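Local coordinates for putative uncharacterized protein PH1780 (Pyrococcus horikoshii, PDB 2YZQ) that is of unknown function but carries four CBS domains and binds S-adenosylmethionine, which suggests a ligand-sensing or regulatory role, at residues P256-R259 / D263-G266; P71-N76 / K80-L85. All coordinates share one frame; numbering follows the deposited sequence.

Contact 1 (P256-R259 / D263-G266); sequences PVIR and DLIG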
ATOM      1  N   PRO A 256      -4.295  -3.154  11.875  1.00 11.06           N
ATOM      2  CA  PRO A 256      -5.638  -2.947  12.419  1.00 10.77           C
ATOM      3  C   PRO A 256      -5.495  -1.990  13.607  1.00 10.48           C
ATOM      4  O   PRO A 256      -4.499  -2.036  14.329  1.00 10.67           O
ATOM      5  CB  PRO A 256      -6.036  -4.343  12.875  1.00 10.42           C
ATOM      6  CG  PRO A 256      -5.389  -5.224  11.851  1.00 10.21           C
ATOM      7  CD  PRO A 256      -4.018  -4.590  11.679  1.00 11.27           C
ATOM      8  N   VAL A 257      -6.471  -1.109  13.797  1.00  9.23           N
ATOM      9  CA  VAL A 257      -6.443  -0.177  14.917  1.00  9.31           C
ATOM     10  C   VAL A 257      -7.382  -0.764  15.957  1.00 11.73           C
ATOM     11  O   VAL A 257      -8.522  -1.090  15.642  1.00 11.63           O
ATOM     12  CB  VAL A 257      -6.952   1.217  14.497  1.00 10.22           C
ATOM     13  CG1 VAL A 257      -6.994   2.155  15.716  1.00 10.99           C
ATOM     14  CG2 VAL A 257      -6.039   1.781  13.413  1.00 10.43           C
ATOM     15  N   ILE A 258      -6.899  -0.909  17.186  1.00 11.13           N
ATOM     16  CA  ILE A 258      -7.716  -1.494  18.243  1.00 12.29           C
ATOM     17  C   ILE A 258      -7.707  -0.737  19.558  1.00 14.48           C
ATOM     18  O   ILE A 258      -6.967   0.231  19.751  1.00 14.03           O
ATOM     19  CB  ILE A 258      -7.249  -2.924  18.585  1.00 13.34           C
ATOM     20  CG1 ILE A 258      -5.874  -2.866  19.266  1.00 14.25           C
ATOM     21  CG2 ILE A 258      -7.180  -3.771  17.321  1.00 13.79           C
ATOM     22  CD1 ILE A 258      -5.435  -4.162  19.922  1.00 16.84           C
ATOM     23  N   ARG A 259      -8.551  -1.223  20.462  1.00 15.99           N
ATOM     24  CA  ARG A 259      -8.659  -0.725  21.822  1.00 19.25           C
ATOM     25  C   ARG A 259      -8.655  -2.043  22.597  1.00 19.29           C
ATOM     26  O   ARG A 259      -8.924  -3.097  22.015  1.00 18.04           O
ATOM     27  CB  ARG A 259      -9.978   0.022  22.047  1.00 22.83           C
ATOM     28  CG  ARG A 259     -11.204  -0.875  22.090  1.00 27.98           C
ATOM     29  CD  ARG A 259     -12.452  -0.119  22.523  1.00 35.07           C
ATOM     30  NE  ARG A 259     -12.911   0.825  21.510  1.00 39.29           N
ATOM     31  CZ  ARG A 259     -14.033   1.532  21.603  1.00 41.59           C
ATOM     32  NH1 ARG A 259     -14.816   1.403  22.667  1.00 44.12           N
ATOM     33  NH2 ARG A 259     -14.374   2.368  20.633  1.00 43.19           N
ATOM     34  N   ASP A 263     -10.147  -5.417  20.284  1.00 16.52           N
ATOM     35  CA  ASP A 263     -11.386  -4.735  19.908  1.00 16.27           C
ATOM     36  C   ASP A 263     -11.092  -3.846  18.708  1.00 13.84           C
ATOM     37  O   ASP A 263     -10.551  -2.752  18.849  1.00 13.17           O
ATOM     38  CB  ASP A 263     -11.885  -3.892  21.082  1.00 17.38           C
ATOM     39  CG  ASP A 263     -13.220  -3.220  20.807  1.00 20.68           C
ATOM     40  OD1 ASP A 263     -13.723  -3.295  19.668  1.00 21.02           O
ATOM     41  OD2 ASP A 263     -13.769  -2.606  21.746  1.00 23.40           O
ATOM     42  N   LEU A 264     -11.457  -4.337  17.530  1.00 13.20           N
ATOM     43  CA  LEU A 264     -11.215  -3.637  16.274  1.00 11.94           C
ATOM     44  C   LEU A 264     -12.082  -2.393  16.101  1.00 12.09           C
ATOM     45  O   LEU A 264     -13.311  -2.472  16.139  1.00 12.55           O
ATOM     46  CB  LEU A 264     -11.455  -4.598  15.110  1.00 14.04           C
ATOM     47  CG  LEU A 264     -11.074  -4.144  13.703  1.00 15.15           C
ATOM     48  CD1 LEU A 264      -9.572  -3.877  13.651  1.00 13.52           C
ATOM     49  CD2 LEU A 264     -11.460  -5.223  12.696  1.00 15.34           C
ATOM     50  N   ILE A 265     -11.434  -1.253  15.880  1.00 10.73           N
ATOM     51  CA  ILE A 265     -12.151   0.006  15.700  1.00 10.51           C
ATOM     52  C   ILE A 265     -11.730   0.753  14.439  1.00 12.28           C
ATOM     53  O   ILE A 265     -12.258   1.823  14.139  1.00 12.24           O
ATOM     54  CB  ILE A 265     -11.960   0.939  16.919  1.00 11.02           C
ATOM     55  CG1 ILE A 265     -10.481   1.313  17.084  1.00 10.48           C
ATOM     56  CG2 ILE A 265     -12.486   0.251  18.174  1.00 12.33           C
ATOM     57  CD1 ILE A 265     -10.211   2.274  18.241  1.00 13.01           C
ATOM     58  N   GLY A 266     -10.789   0.185  13.695  1.00 10.90           N
ATOM     59  CA  GLY A 266     -10.339   0.842  12.481  1.00 12.28           C
ATOM     60  C   GLY A 266      -9.153   0.159  11.835  1.00 10.91           C
ATOM     61  O   GLY A 266      -8.773  -0.947  12.214  1.00 10.71           O
TER
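V257 O takes two N-H groups from the facing strand. I265 N reaches it at 2.9 Å in an almost straight bond (174°), the donor tilted 17° from the carbonyl plane. G266 N reaches V257 O at 3.2 Å in a weak, bent bond. V257 N returns a bond to G266 O, with the donor well above the carbonyl plane. R259 and D263 close the ladder with two backbone bonds.

The V257 and I265 side chains cross at about a right angle, their CG1 atoms 3.8 Å apart. CG1 of I265 sits between its own backbone N and carbonyl carbon (chi1 62°), which brings it to 3.4 Å from V257 O. The other branch, I265 CG2, lies 3.4 Å from R259 NE. With an alanine here, V257 CG1 would probably lose its neighbour and the R259 guanidinium the methyl beside it. Elsewhere, P256 CB meets L264 CD1 at 3.7 Å.

R259 and D263 lie close alongside, D263 OD2 beside R259 CD. OD2 stands 3.5 Å from R259 NE, well out of the guanidinium plane. No N-H points at it, and the salt bridge rests on charge alone.

P256 also touches the bound S-adenosylmethionine, and P161 packs on both P256 and L264. Two residues, I265 and G266, stand opposite the single V257, the mark of a classic bulge in the antiparallel hairpin of a CBS domain.

Contact 2 (P71-N76 / K80-L85); sequences PVVKEN and KKAAKL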
ATOM      1  N   PRO A  71      -0.063   9.829 -12.293  1.00 28.93           N
ATOM      2  CA  PRO A  71       0.437  11.013 -11.590  1.00 26.57           C
ATOM      3  C   PRO A  71       1.931  11.235 -11.818  1.00 24.62           C
ATOM      4  O   PRO A  71       2.723  10.291 -11.764  1.00 22.43           O
ATOM      5  CB  PRO A  71       0.102  10.713 -10.131  1.00 28.14           C
ATOM      6  CG  PRO A  71       0.190   9.223 -10.068  1.00 29.58           C
ATOM      7  CD  PRO A  71      -0.506   8.799 -11.337  1.00 28.86           C
ATOM      8  N   VAL A  72       2.305  12.482 -12.082  1.00 23.36           N
ATOM      9  CA  VAL A  72       3.702  12.829 -12.320  1.00 22.36           C
ATOM     10  C   VAL A  72       4.113  14.071 -11.541  1.00 21.71           C
ATOM     11  O   VAL A  72       3.305  14.973 -11.308  1.00 21.50           O
ATOM     12  CB  VAL A  72       3.975  13.088 -13.822  1.00 24.24           C
ATOM     13  CG1 VAL A  72       3.656  11.847 -14.632  1.00 24.89           C
ATOM     14  CG2 VAL A  72       3.152  14.269 -14.303  1.00 26.01           C
ATOM     15  N   VAL A  73       5.378  14.107 -11.134  1.00 19.37           N
ATOM     16  CA  VAL A  73       5.921  15.242 -10.398  1.00 18.97           C
ATOM     17  C   VAL A  73       7.369  15.420 -10.826  1.00 17.97           C
ATOM     18  O   VAL A  73       7.902  14.604 -11.579  1.00 18.62           O
ATOM     19  CB  VAL A  73       5.908  15.001  -8.870  1.00 18.23           C
ATOM     20  CG1 VAL A  73       4.482  14.811  -8.378  1.00 20.03           C
ATOM     21  CG2 VAL A  73       6.757  13.779  -8.528  1.00 18.22           C
ATOM     22  N   LYS A  74       7.986  16.496 -10.355  1.00 19.43           N
ATOM     23  CA  LYS A  74       9.389  16.772 -10.639  1.00 19.41           C
ATOM     24  C   LYS A  74      10.143  16.470  -9.348  1.00 19.24           C
ATOM     25  O   LYS A  74       9.560  16.529  -8.264  1.00 18.68           O
ATOM     26  CB  LYS A  74       9.575  18.231 -11.053  1.00 21.86           C
ATOM     27  CG  LYS A  74       8.977  18.547 -12.418  1.00 27.04           C
ATOM     28  CD  LYS A  74       9.279  19.969 -12.852  1.00 29.87           C
ATOM     29  CE  LYS A  74       8.793  20.216 -14.271  1.00 33.04           C
ATOM     30  NZ  LYS A  74       7.342  19.906 -14.419  1.00 35.46           N
ATOM     31  N   GLU A  75      11.432  16.147  -9.450  1.00 18.56           N
ATOM     32  CA  GLU A  75      12.199  15.798  -8.257  1.00 17.93           C
ATOM     33  C   GLU A  75      12.287  16.887  -7.196  1.00 17.24           C
ATOM     34  O   GLU A  75      12.482  16.586  -6.022  1.00 16.19           O
ATOM     35  CB  GLU A  75      13.617  15.330  -8.627  1.00 16.64           C
ATOM     36  CG  GLU A  75      14.570  16.425  -9.083  1.00 19.54           C
ATOM     37  CD  GLU A  75      16.021  15.971  -9.080  1.00 21.26           C
ATOM     38  OE1 GLU A  75      16.885  16.718  -9.588  1.00 24.36           O
ATOM     39  OE2 GLU A  75      16.303  14.871  -8.561  1.00 21.80           O
ATOM     40  N   ASN A  76      12.128  18.147  -7.588  1.00 16.91           N
ATOM     41  CA  ASN A  76      12.214  19.222  -6.610  1.00 18.98           C
ATOM     42  C   ASN A  76      10.867  19.605  -6.010  1.00 18.87           C
ATOM     43  O   ASN A  76      10.766  20.572  -5.252  1.00 19.47           O
ATOM     44  CB  ASN A  76      12.910  20.443  -7.217  1.00 20.19           C
ATOM     45  CG  ASN A  76      14.382  20.188  -7.496  1.00 22.08           C
ATOM     46  OD1 ASN A  76      15.126  19.755  -6.615  1.00 23.38           O
ATOM     47  ND2 ASN A  76      14.810  20.455  -8.726  1.00 24.12           N
ATOM     48  N   LYS A  80       4.567  16.590  -0.194  1.00 20.10           N
ATOM     49  CA  LYS A  80       3.161  16.932  -0.026  1.00 20.37           C
ATOM     50  C   LYS A  80       2.455  16.910  -1.374  1.00 19.50           C
ATOM     51  O   LYS A  80       1.348  16.391  -1.494  1.00 18.91           O
ATOM     52  CB  LYS A  80       3.014  18.321   0.602  1.00 22.80           C
ATOM     53  CG  LYS A  80       1.568  18.798   0.695  1.00 25.69           C
ATOM     54  CD  LYS A  80       1.462  20.156   1.369  1.00 29.24           C
ATOM     55  CE  LYS A  80       0.010  20.588   1.503  1.00 32.38           C
ATOM     56  NZ  LYS A  80      -0.118  21.874   2.246  1.00 33.60           N
ATOM     57  N   LYS A  81       3.099  17.473  -2.392  1.00 18.90           N
ATOM     58  CA  LYS A  81       2.510  17.503  -3.725  1.00 19.04           C
ATOM     59  C   LYS A  81       2.308  16.094  -4.277  1.00 18.11           C
ATOM     60  O   LYS A  81       1.265  15.792  -4.853  1.00 19.02           O
ATOM     61  CB  LYS A  81       3.395  18.313  -4.675  1.00 21.60           C
ATOM     62  CG  LYS A  81       2.840  18.439  -6.085  1.00 24.55           C
ATOM     63  CD  LYS A  81       3.682  19.381  -6.929  1.00 27.81           C
ATOM     64  CE  LYS A  81       3.159  19.449  -8.353  1.00 30.90           C
ATOM     65  NZ  LYS A  81       1.725  19.848  -8.395  1.00 34.43           N
ATOM     66  N   ALA A  82       3.308  15.234  -4.101  1.00 17.20           N
ATOM     67  CA  ALA A  82       3.230  13.861  -4.581  1.00 16.55           C
ATOM     68  C   ALA A  82       2.158  13.085  -3.820  1.00 17.39           C
ATOM     69  O   ALA A  82       1.431  12.279  -4.400  1.00 17.78           O
ATOM     70  CB  ALA A  82       4.587  13.173  -4.431  1.00 18.02           C
ATOM     71  N   ALA A  83       2.060  13.335  -2.519  1.00 18.13           N
ATOM     72  CA  ALA A  83       1.064  12.650  -1.703  1.00 18.67           C
ATOM     73  C   ALA A  83      -0.343  13.035  -2.161  1.00 20.24           C
ATOM     74  O   ALA A  83      -1.226  12.180  -2.259  1.00 20.16           O
ATOM     75  CB  ALA A  83       1.254  12.999  -0.228  1.00 17.12           C
ATOM     76  N   LYS A  84      -0.543  14.320  -2.441  1.00 21.47           N
ATOM     77  CA  LYS A  84      -1.842  14.814  -2.894  1.00 24.02           C
ATOM     78  C   LYS A  84      -2.267  14.139  -4.194  1.00 23.71           C
ATOM     79  O   LYS A  84      -3.436  13.805  -4.378  1.00 23.91           O
ATOM     80  CB  LYS A  84      -1.794  16.330  -3.099  1.00 25.53           C
ATOM     81  CG  LYS A  84      -1.802  17.138  -1.811  1.00 29.17           C
ATOM     82  CD  LYS A  84      -1.691  18.634  -2.089  1.00 32.28           C
ATOM     83  CE  LYS A  84      -2.807  19.122  -3.004  1.00 33.25           C
ATOM     84  NZ  LYS A  84      -4.161  18.885  -2.424  1.00 35.85           N
ATOM     85  N   LEU A  85      -1.317  13.942  -5.101  1.00 22.76           N
ATOM     86  CA  LEU A  85      -1.620  13.298  -6.370  1.00 21.87           C
ATOM     87  C   LEU A  85      -1.975  11.831  -6.163  1.00 21.93           C
ATOM     88  O   LEU A  85      -2.894  11.313  -6.795  1.00 22.65           O
ATOM     89  CB  LEU A  85      -0.431  13.420  -7.329  1.00 21.17           C
ATOM     90  CG  LEU A  85      -0.225  14.805  -7.949  1.00 23.77           C
ATOM     91  CD1 LEU A  85       1.090  14.848  -8.714  1.00 22.83           C
ATOM     92  CD2 LEU A  85      -1.388  15.121  -8.871  1.00 23.64           C
TER
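A beta-alpha-beta unit begins here: strand 72-74 packs against helix 79-89, which leads on to strand 93-97. P71, V73, A82 and L85 supply the side chains that meet. No hydrogen bond crosses the contact.

L85 and V73 carry the contact between them. L85 CD1 lies 3.4 Å from V73 CG1, tighter than usual for two carbons. The same methyl lies 3.4 Å from V72 O, so it sits against both the backbone and a side chain of the strand. The V73 and L85 side chains lie alongside, pointing opposite ways. CG of L85 is anti to its carbonyl carbon (chi1 -75°), and the extended second torsion carries CD1 on to the strand. Nearer the backbone, L85 CB touches P71 CB at 3.9 Å.

Strand and helix segments run almost exactly antiparallel, at 177°, with their axes 8.9 Å apart. This is the first strand-to-helix step of the crossover within a CBS domain. Strand 72-74 pairs in parallel with strand 93-97, and V73 makes backbone hydrogen bonds with V95 and V97.

V73 CG1 also faces the helix one turn earlier, 4.1 Å from A82 CA and 4.3 Å from A82 CB. The small size of A82 is consistent with this approach of V73 to the helix backbone. V3 of helix 3-6 touches both V73 and A82, and V94 touches both P71 and V73.

Contact 2 closes before contact 1 opens along the chain. They fall in different CBS ranges, the second and the fourth of the four. Their centres are 31 Å apart and their nearest atoms about 19 Å, so they do not touch. They share no strand, helix or sheet. Contact 2 joins an outer strand of a mixed sheet to the helix that follows it. Contact 1 joins the two strands of a hairpin. Only contact 1 includes a residue of the S-adenosylmethionine pocket; contact 2 lies away from the annotated sites. The two thus represent different parts of the CBS architecture, one beside the ligand, the other in strand-helix packing of another CBS repeat.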